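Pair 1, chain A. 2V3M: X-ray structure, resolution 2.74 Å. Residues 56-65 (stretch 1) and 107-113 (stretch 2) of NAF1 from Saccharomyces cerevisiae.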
# COMPACT_ATOMS: atom_id res chain seq x y z
N VAL A 56 20.22 -2.40 -6.81
CA VAL A 56 20.31 -1.49 -7.97
C VAL A 56 19.19 -1.70 -9.01
O VAL A 56 19.29 -2.53 -9.91
CB VAL A 56 21.67 -1.60 -8.66
CG1 VAL A 56 21.91 -0.40 -9.63
CG2 VAL A 56 22.79 -1.69 -7.61
N LEU A 57 18.15 -0.87 -8.88
CA LEU A 57 16.85 -1.06 -9.50
C LEU A 57 16.73 -0.27 -10.78
O LEU A 57 17.33 0.82 -10.90
CB LEU A 57 15.82 -0.53 -8.51
CG LEU A 57 14.29 -0.60 -8.53
CD1 LEU A 57 13.72 -1.96 -8.83
CD2 LEU A 57 13.94 -0.25 -7.17
N LYS A 58 15.94 -0.81 -11.73
CA LYS A 58 15.71 -0.22 -13.07
C LYS A 58 14.20 0.10 -13.31
O LYS A 58 13.38 -0.24 -12.50
CB LYS A 58 16.20 -1.22 -14.11
CG LYS A 58 16.81 -0.65 -15.32
CD LYS A 58 18.21 -0.06 -15.00
CE LYS A 58 19.36 -1.08 -15.03
NZ LYS A 58 20.60 -0.48 -15.59
N GLU A 59 13.83 0.77 -14.40
CA GLU A 59 12.41 0.77 -14.83
C GLU A 59 12.27 -0.60 -15.44
O GLU A 59 13.18 -1.04 -16.13
CB GLU A 59 12.16 1.77 -15.97
CG GLU A 59 10.67 2.01 -16.22
CD GLU A 59 10.25 1.87 -17.71
OE1 GLU A 59 9.40 0.97 -17.96
OE2 GLU A 59 10.74 2.64 -18.62
N GLY A 60 11.16 -1.30 -15.25
CA GLY A 60 11.12 -2.62 -15.89
C GLY A 60 11.93 -3.70 -15.13
O GLY A 60 12.33 -4.73 -15.71
N SER A 61 12.17 -3.49 -13.83
CA SER A 61 12.95 -4.49 -13.06
C SER A 61 11.90 -5.46 -12.63
O SER A 61 10.77 -4.98 -12.27
CB SER A 61 13.53 -3.82 -11.78
OG SER A 61 13.65 -2.37 -11.93
N ILE A 62 12.22 -6.76 -12.60
CA ILE A 62 11.22 -7.76 -12.16
C ILE A 62 11.45 -8.26 -10.74
O ILE A 62 12.55 -8.75 -10.42
CB ILE A 62 11.30 -9.05 -12.92
CG1 ILE A 62 11.49 -8.92 -14.46
CG2 ILE A 62 10.12 -9.91 -12.55
CD1 ILE A 62 11.13 -7.64 -15.10
N PHE A 63 10.40 -8.18 -9.91
CA PHE A 63 10.41 -8.68 -8.56
C PHE A 63 9.98 -10.14 -8.54
O PHE A 63 9.12 -10.53 -9.35
CB PHE A 63 9.45 -7.84 -7.78
CG PHE A 63 9.88 -6.44 -7.63
CD1 PHE A 63 9.62 -5.52 -8.63
CD2 PHE A 63 10.51 -5.99 -6.47
CE1 PHE A 63 10.02 -4.16 -8.46
CE2 PHE A 63 10.91 -4.67 -6.31
CZ PHE A 63 10.68 -3.77 -7.29
N CYS A 64 10.54 -10.90 -7.61
CA CYS A 64 10.15 -12.31 -7.34
C CYS A 64 10.37 -12.65 -5.87
O CYS A 64 10.99 -11.90 -5.19
CB CYS A 64 10.99 -13.27 -8.17
SG CYS A 64 12.85 -13.16 -7.90
N LEU A 65 9.87 -13.78 -5.42
CA LEU A 65 10.11 -14.24 -4.09
C LEU A 65 11.43 -14.98 -4.16
O LEU A 65 11.96 -15.09 -5.22
CB LEU A 65 8.93 -15.12 -3.66
CG LEU A 65 7.71 -14.38 -3.04
CD1 LEU A 65 7.85 -12.89 -3.00
CD2 LEU A 65 6.46 -14.79 -3.72
N GLU A 107 7.17 -12.39 3.34
CA GLU A 107 8.30 -13.08 2.71
C GLU A 107 9.20 -12.06 2.06
O GLU A 107 8.69 -11.00 1.59
CB GLU A 107 7.88 -14.02 1.60
CG GLU A 107 7.40 -15.31 2.07
CD GLU A 107 7.15 -16.36 0.97
OE1 GLU A 107 7.83 -16.31 -0.06
OE2 GLU A 107 6.28 -17.26 1.15
N LYS A 108 10.51 -12.37 2.03
CA LYS A 108 11.49 -11.48 1.43
C LYS A 108 11.32 -11.34 -0.06
O LYS A 108 11.14 -12.34 -0.73
CB LYS A 108 12.86 -11.99 1.66
CG LYS A 108 13.39 -11.64 2.99
CD LYS A 108 14.70 -12.28 3.11
CE LYS A 108 15.45 -11.78 4.40
NZ LYS A 108 15.35 -10.21 4.56
N ALA A 109 11.33 -10.13 -0.61
CA ALA A 109 11.25 -10.00 -2.07
C ALA A 109 12.58 -9.67 -2.72
O ALA A 109 13.52 -9.12 -2.10
CB ALA A 109 10.27 -8.96 -2.48
N PHE A 110 12.68 -9.97 -3.99
CA PHE A 110 13.99 -9.87 -4.63
C PHE A 110 13.79 -9.27 -6.02
O PHE A 110 12.71 -9.32 -6.64
CB PHE A 110 14.70 -11.21 -4.85
CG PHE A 110 14.93 -12.00 -3.61
CD1 PHE A 110 13.86 -12.71 -2.95
CD2 PHE A 110 16.24 -12.11 -3.09
CE1 PHE A 110 14.13 -13.41 -1.85
CE2 PHE A 110 16.48 -12.82 -1.97
CZ PHE A 110 15.47 -13.48 -1.35
N ILE A 111 14.88 -8.77 -6.55
CA ILE A 111 14.81 -8.09 -7.78
C ILE A 111 15.70 -8.90 -8.69
O ILE A 111 16.81 -9.30 -8.32
CB ILE A 111 15.18 -6.62 -7.57
CG1 ILE A 111 14.71 -5.76 -8.69
CG2 ILE A 111 16.73 -6.42 -7.41
CD1 ILE A 111 15.39 -6.16 -10.05
N VAL A 112 15.19 -9.27 -9.86
CA VAL A 112 15.96 -10.11 -10.83
C VAL A 112 16.94 -9.27 -11.60
O VAL A 112 16.68 -8.14 -11.92
CB VAL A 112 15.02 -10.63 -11.89
CG1 VAL A 112 15.77 -11.22 -13.02
CG2 VAL A 112 14.08 -11.61 -11.34
N THR A 113 18.06 -9.83 -11.96
CA THR A 113 19.14 -9.00 -12.54
C THR A 113 19.74 -9.57 -13.83
O THR A 113 19.25 -9.30 -14.92
CB THR A 113 20.30 -8.81 -11.52
OG1 THR A 113 19.77 -8.29 -10.28
CG2 THR A 113 21.43 -7.91 -12.09

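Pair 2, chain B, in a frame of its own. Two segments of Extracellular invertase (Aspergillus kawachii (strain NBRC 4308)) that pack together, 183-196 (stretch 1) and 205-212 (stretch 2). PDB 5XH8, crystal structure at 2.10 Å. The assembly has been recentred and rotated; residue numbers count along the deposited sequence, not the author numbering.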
# COMPACT_ATOMS: atom_id res chain seq x y z
N LEU B 183 -31.51 1.05 -1.86
CA LEU B 183 -31.12 2.10 -2.79
C LEU B 183 -29.98 1.71 -3.75
O LEU B 183 -29.95 2.18 -4.90
CB LEU B 183 -30.68 3.35 -2.04
CG LEU B 183 -31.73 4.28 -1.45
CD1 LEU B 183 -31.03 5.30 -0.56
CD2 LEU B 183 -32.52 5.00 -2.54
N LEU B 184 -29.05 0.87 -3.28
CA LEU B 184 -27.86 0.49 -4.06
C LEU B 184 -27.95 -0.91 -4.68
O LEU B 184 -27.01 -1.36 -5.31
CB LEU B 184 -26.62 0.56 -3.16
CG LEU B 184 -26.30 1.97 -2.64
CD1 LEU B 184 -25.36 1.91 -1.46
CD2 LEU B 184 -25.73 2.84 -3.75
N HIS B 185 -29.08 -1.59 -4.50
CA HIS B 185 -29.26 -2.98 -4.91
C HIS B 185 -28.13 -3.87 -4.38
O HIS B 185 -27.65 -4.77 -5.07
CB HIS B 185 -29.42 -3.08 -6.44
CG HIS B 185 -30.51 -2.20 -6.96
ND1 HIS B 185 -30.26 -0.96 -7.51
CD2 HIS B 185 -31.86 -2.34 -6.96
CE1 HIS B 185 -31.41 -0.39 -7.85
NE2 HIS B 185 -32.39 -1.21 -7.53
N SER B 186 -27.71 -3.64 -3.13
CA SER B 186 -26.63 -4.43 -2.53
C SER B 186 -27.25 -5.72 -2.10
O SER B 186 -28.45 -5.76 -1.81
CB SER B 186 -26.02 -3.75 -1.29
OG SER B 186 -25.69 -2.40 -1.55
N LYS B 187 -26.45 -6.78 -1.99
CA LYS B 187 -26.95 -7.97 -1.32
C LYS B 187 -27.39 -7.63 0.12
O LYS B 187 -26.80 -6.72 0.76
CB LYS B 187 -25.88 -9.05 -1.31
CG LYS B 187 -25.63 -9.59 -2.71
CD LYS B 187 -24.31 -10.33 -2.80
CE LYS B 187 -24.06 -10.78 -4.22
NZ LYS B 187 -23.02 -11.84 -4.23
N ASN B 188 -28.41 -8.34 0.59
CA ASN B 188 -29.00 -8.07 1.91
C ASN B 188 -27.96 -8.24 3.00
O ASN B 188 -27.26 -9.24 3.02
CB ASN B 188 -30.15 -9.04 2.22
CG ASN B 188 -31.37 -8.80 1.36
OD1 ASN B 188 -31.96 -9.74 0.84
ND2 ASN B 188 -31.74 -7.53 1.18
N ASN B 189 -27.90 -7.28 3.92
CA ASN B 189 -26.95 -7.33 5.04
C ASN B 189 -25.50 -7.24 4.61
O ASN B 189 -24.61 -7.77 5.27
CB ASN B 189 -27.19 -8.57 5.92
CG ASN B 189 -28.65 -8.68 6.33
OD1 ASN B 189 -29.32 -7.67 6.53
ND2 ASN B 189 -29.14 -9.90 6.42
N THR B 190 -25.30 -6.55 3.49
CA THR B 190 -24.02 -6.07 3.05
C THR B 190 -23.39 -5.21 4.17
O THR B 190 -24.07 -4.43 4.82
CB THR B 190 -24.16 -5.24 1.74
OG1 THR B 190 -24.40 -6.13 0.63
CG2 THR B 190 -22.94 -4.39 1.45
N TRP B 191 -22.09 -5.34 4.33
CA TRP B 191 -21.33 -4.50 5.25
C TRP B 191 -20.86 -3.31 4.46
O TRP B 191 -20.27 -3.47 3.38
CB TRP B 191 -20.16 -5.27 5.86
CG TRP B 191 -20.58 -6.12 7.02
CD1 TRP B 191 -20.78 -7.50 7.03
CD2 TRP B 191 -20.80 -5.69 8.36
NE1 TRP B 191 -21.14 -7.91 8.29
CE2 TRP B 191 -21.16 -6.82 9.12
CE3 TRP B 191 -20.73 -4.44 9.00
CZ2 TRP B 191 -21.46 -6.75 10.48
CZ3 TRP B 191 -21.03 -4.37 10.36
CH2 TRP B 191 -21.40 -5.51 11.08
N TYR B 192 -21.19 -2.12 4.96
CA TYR B 192 -20.66 -0.85 4.49
C TYR B 192 -19.52 -0.39 5.40
O TYR B 192 -19.46 -0.80 6.56
CB TYR B 192 -21.76 0.23 4.46
CG TYR B 192 -22.90 -0.20 3.56
CD1 TYR B 192 -22.82 -0.02 2.17
CD2 TYR B 192 -24.01 -0.85 4.08
CE1 TYR B 192 -23.85 -0.44 1.34
CE2 TYR B 192 -25.04 -1.28 3.26
CZ TYR B 192 -24.96 -1.07 1.89
OH TYR B 192 -25.97 -1.53 1.08
N THR B 193 -18.66 0.46 4.86
CA THR B 193 -17.65 1.16 5.63
C THR B 193 -17.67 2.60 5.23
O THR B 193 -17.66 2.91 4.05
CB THR B 193 -16.24 0.57 5.38
OG1 THR B 193 -16.21 -0.80 5.82
CG2 THR B 193 -15.20 1.35 6.13
N VAL B 194 -17.69 3.49 6.22
CA VAL B 194 -17.31 4.89 6.00
C VAL B 194 -15.89 5.13 6.49
O VAL B 194 -15.48 4.59 7.52
CB VAL B 194 -18.27 5.97 6.58
CG1 VAL B 194 -19.55 6.03 5.76
CG2 VAL B 194 -18.55 5.77 8.06
N ILE B 195 -15.17 5.96 5.73
CA ILE B 195 -13.84 6.41 6.10
C ILE B 195 -13.94 7.92 6.19
O ILE B 195 -14.58 8.54 5.33
CB ILE B 195 -12.78 5.94 5.07
CG1 ILE B 195 -12.74 4.39 5.02
CG2 ILE B 195 -11.42 6.53 5.44
CD1 ILE B 195 -11.76 3.79 4.02
N SER B 196 -13.35 8.51 7.22
CA SER B 196 -13.54 9.95 7.50
C SER B 196 -12.34 10.76 7.09
O SER B 196 -11.18 10.37 7.31
CB SER B 196 -13.85 10.20 8.98
OG SER B 196 -15.02 9.51 9.37
N ALA B 205 -15.41 15.28 4.41
CA ALA B 205 -16.23 14.25 3.79
C ALA B 205 -16.16 12.91 4.49
O ALA B 205 -15.19 12.60 5.19
CB ALA B 205 -15.82 14.07 2.34
N GLN B 206 -17.21 12.11 4.28
CA GLN B 206 -17.18 10.70 4.51
C GLN B 206 -17.16 10.00 3.17
O GLN B 206 -18.03 10.24 2.29
CB GLN B 206 -18.42 10.25 5.28
CG GLN B 206 -18.51 10.80 6.69
CD GLN B 206 -19.69 10.23 7.46
OE1 GLN B 206 -20.50 9.46 6.93
NE2 GLN B 206 -19.77 10.58 8.73
N PHE B 207 -16.16 9.14 3.02
CA PHE B 207 -16.02 8.29 1.85
C PHE B 207 -16.70 6.97 2.16
O PHE B 207 -16.35 6.32 3.15
CB PHE B 207 -14.53 8.07 1.57
CG PHE B 207 -13.75 9.33 1.42
CD1 PHE B 207 -13.73 10.02 0.20
CD2 PHE B 207 -13.06 9.86 2.49
CE1 PHE B 207 -13.01 11.19 0.06
CE2 PHE B 207 -12.34 11.02 2.36
CZ PHE B 207 -12.32 11.70 1.14
N LEU B 208 -17.63 6.55 1.29
CA LEU B 208 -18.49 5.38 1.54
C LEU B 208 -18.05 4.22 0.68
O LEU B 208 -17.72 4.42 -0.50
CB LEU B 208 -19.97 5.73 1.26
CG LEU B 208 -21.02 4.62 1.47
CD1 LEU B 208 -21.11 4.20 2.94
CD2 LEU B 208 -22.40 5.05 0.95
N TYR B 209 -18.04 3.02 1.26
CA TYR B 209 -17.69 1.78 0.58
C TYR B 209 -18.64 0.66 0.93
O TYR B 209 -19.25 0.66 1.99
CB TYR B 209 -16.26 1.31 0.98
CG TYR B 209 -15.15 2.24 0.61
CD1 TYR B 209 -14.90 3.39 1.36
CD2 TYR B 209 -14.33 1.99 -0.48
CE1 TYR B 209 -13.89 4.26 1.01
CE2 TYR B 209 -13.31 2.85 -0.83
CZ TYR B 209 -13.09 3.98 -0.07
OH TYR B 209 -12.10 4.85 -0.40
N ARG B 210 -18.72 -0.35 0.07
CA ARG B 210 -19.40 -1.60 0.44
C ARG B 210 -18.50 -2.77 0.16
O ARG B 210 -17.68 -2.70 -0.75
CB ARG B 210 -20.74 -1.75 -0.28
CG ARG B 210 -20.69 -1.98 -1.78
CD ARG B 210 -22.10 -2.18 -2.33
NE ARG B 210 -22.06 -2.16 -3.78
CZ ARG B 210 -23.12 -2.15 -4.60
NH1 ARG B 210 -24.37 -2.16 -4.14
NH2 ARG B 210 -22.91 -2.14 -5.90
N GLN B 211 -18.65 -3.84 0.92
CA GLN B 211 -17.90 -5.06 0.67
C GLN B 211 -18.25 -5.56 -0.74
O GLN B 211 -19.40 -5.46 -1.17
CB GLN B 211 -18.17 -6.15 1.73
CG GLN B 211 -19.51 -6.81 1.65
CD GLN B 211 -19.68 -7.95 2.64
OE1 GLN B 211 -18.93 -8.93 2.65
NE2 GLN B 211 -20.69 -7.85 3.42
N TYR B 212 -17.24 -6.02 -1.44
CA TYR B 212 -17.39 -6.52 -2.80
C TYR B 212 -17.46 -8.05 -2.81
O TYR B 212 -18.13 -8.65 -3.64
CB TYR B 212 -16.19 -6.04 -3.62
CG TYR B 212 -16.26 -6.35 -5.09
CD1 TYR B 212 -17.13 -5.63 -5.93
CD2 TYR B 212 -15.44 -7.33 -5.66
CE1 TYR B 212 -17.19 -5.89 -7.28
CE2 TYR B 212 -15.49 -7.59 -7.03
CZ TYR B 212 -16.37 -6.86 -7.82
OH TYR B 212 -16.45 -7.10 -9.17

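Both pairs consist of a type II beta turn that leads into a strand, with a second strand running antiparallel beside it. Fourteen central residues superpose with an RMSD of 0.9 Å over N, CA and C. The turn spans K58(A) to S61(A) in pair 1 and K187(B) to T190(B) in pair 2, and these positions match one for one. The strand axes approach to 4.5 Å in each case, with N-to-C directions at 141° in pair 1 and 156° in pair 2.

The register is also the same. C64(A) and F110(A) form a hydrogen-bonded pair, C64(A) N to F110(A) O at 2.9 Å and F110(A) N to C64(A) O at 2.8 Å; the matching T193(B) and Y209(B) repeat it, T193(B) N to Y209(B) O at 2.9 Å and Y209(B) N to T193(B) O at 2.8 Å. One step nearer the turn, V112(A) N donates to I62(A) O at 2.7 Å, as Q211(B) N does to W191(B) O at 3.0 Å. Between these rungs lie the non-hydrogen-bonded pairs F63(A) with I111(A) and Y192(B) with R210(B), where CA-H...O contacts fill in: F63(A) CA lies 3.1 Å from F110(A) O, and Y192(B) CA 3.2 Å from Y209(B) O.

Aromatic residues occupy two matched positions, F63(A) with Y192(B) and F110(A) with Y209(B), all in the m rotamer. A clear chemical divergence is at I111(A), which matches R210(B). I111(A) packs against the residue just before the turn and the last residue of the turn, with CG1 3.9 Å from L57(A) CD1 and CD1 3.5 Å from S61(A) CB. R210(B) keeps an apolar stem, its CB 3.8 Å from T190(B) CG2 and 3.6 Å from Y192(B) CD1, but its extended chain carries the guanidinium to the segment that precedes the turn. There R210(B) NH1 donates to S186(B) OG at 2.9 Å and to L184(B) O at 3.0 Å. S186(B) matches L57(A), so an apolar contact in pair 1 gives way to a polar one in pair 2. S186(B) OG in turn donates to Y192(B) OH at 2.8 Å, linking the arginine to the aromatic beside it; F63(A) has no hydroxyl for such a link.

On the face carrying C64(A) and F110(A), the sulfur serves as an apolar surface, with C64(A) SG 4.1 Å from F110(A) CB and 4.0 Å from V112(A) CG2. At the matched pair in pair 2, T193(B) CB and Y209(B) CB are 4.5 Å apart, and the Y209(B) ring also receives I195(B), whose CD1 lies 3.7 Å from CE1 of the tyrosine.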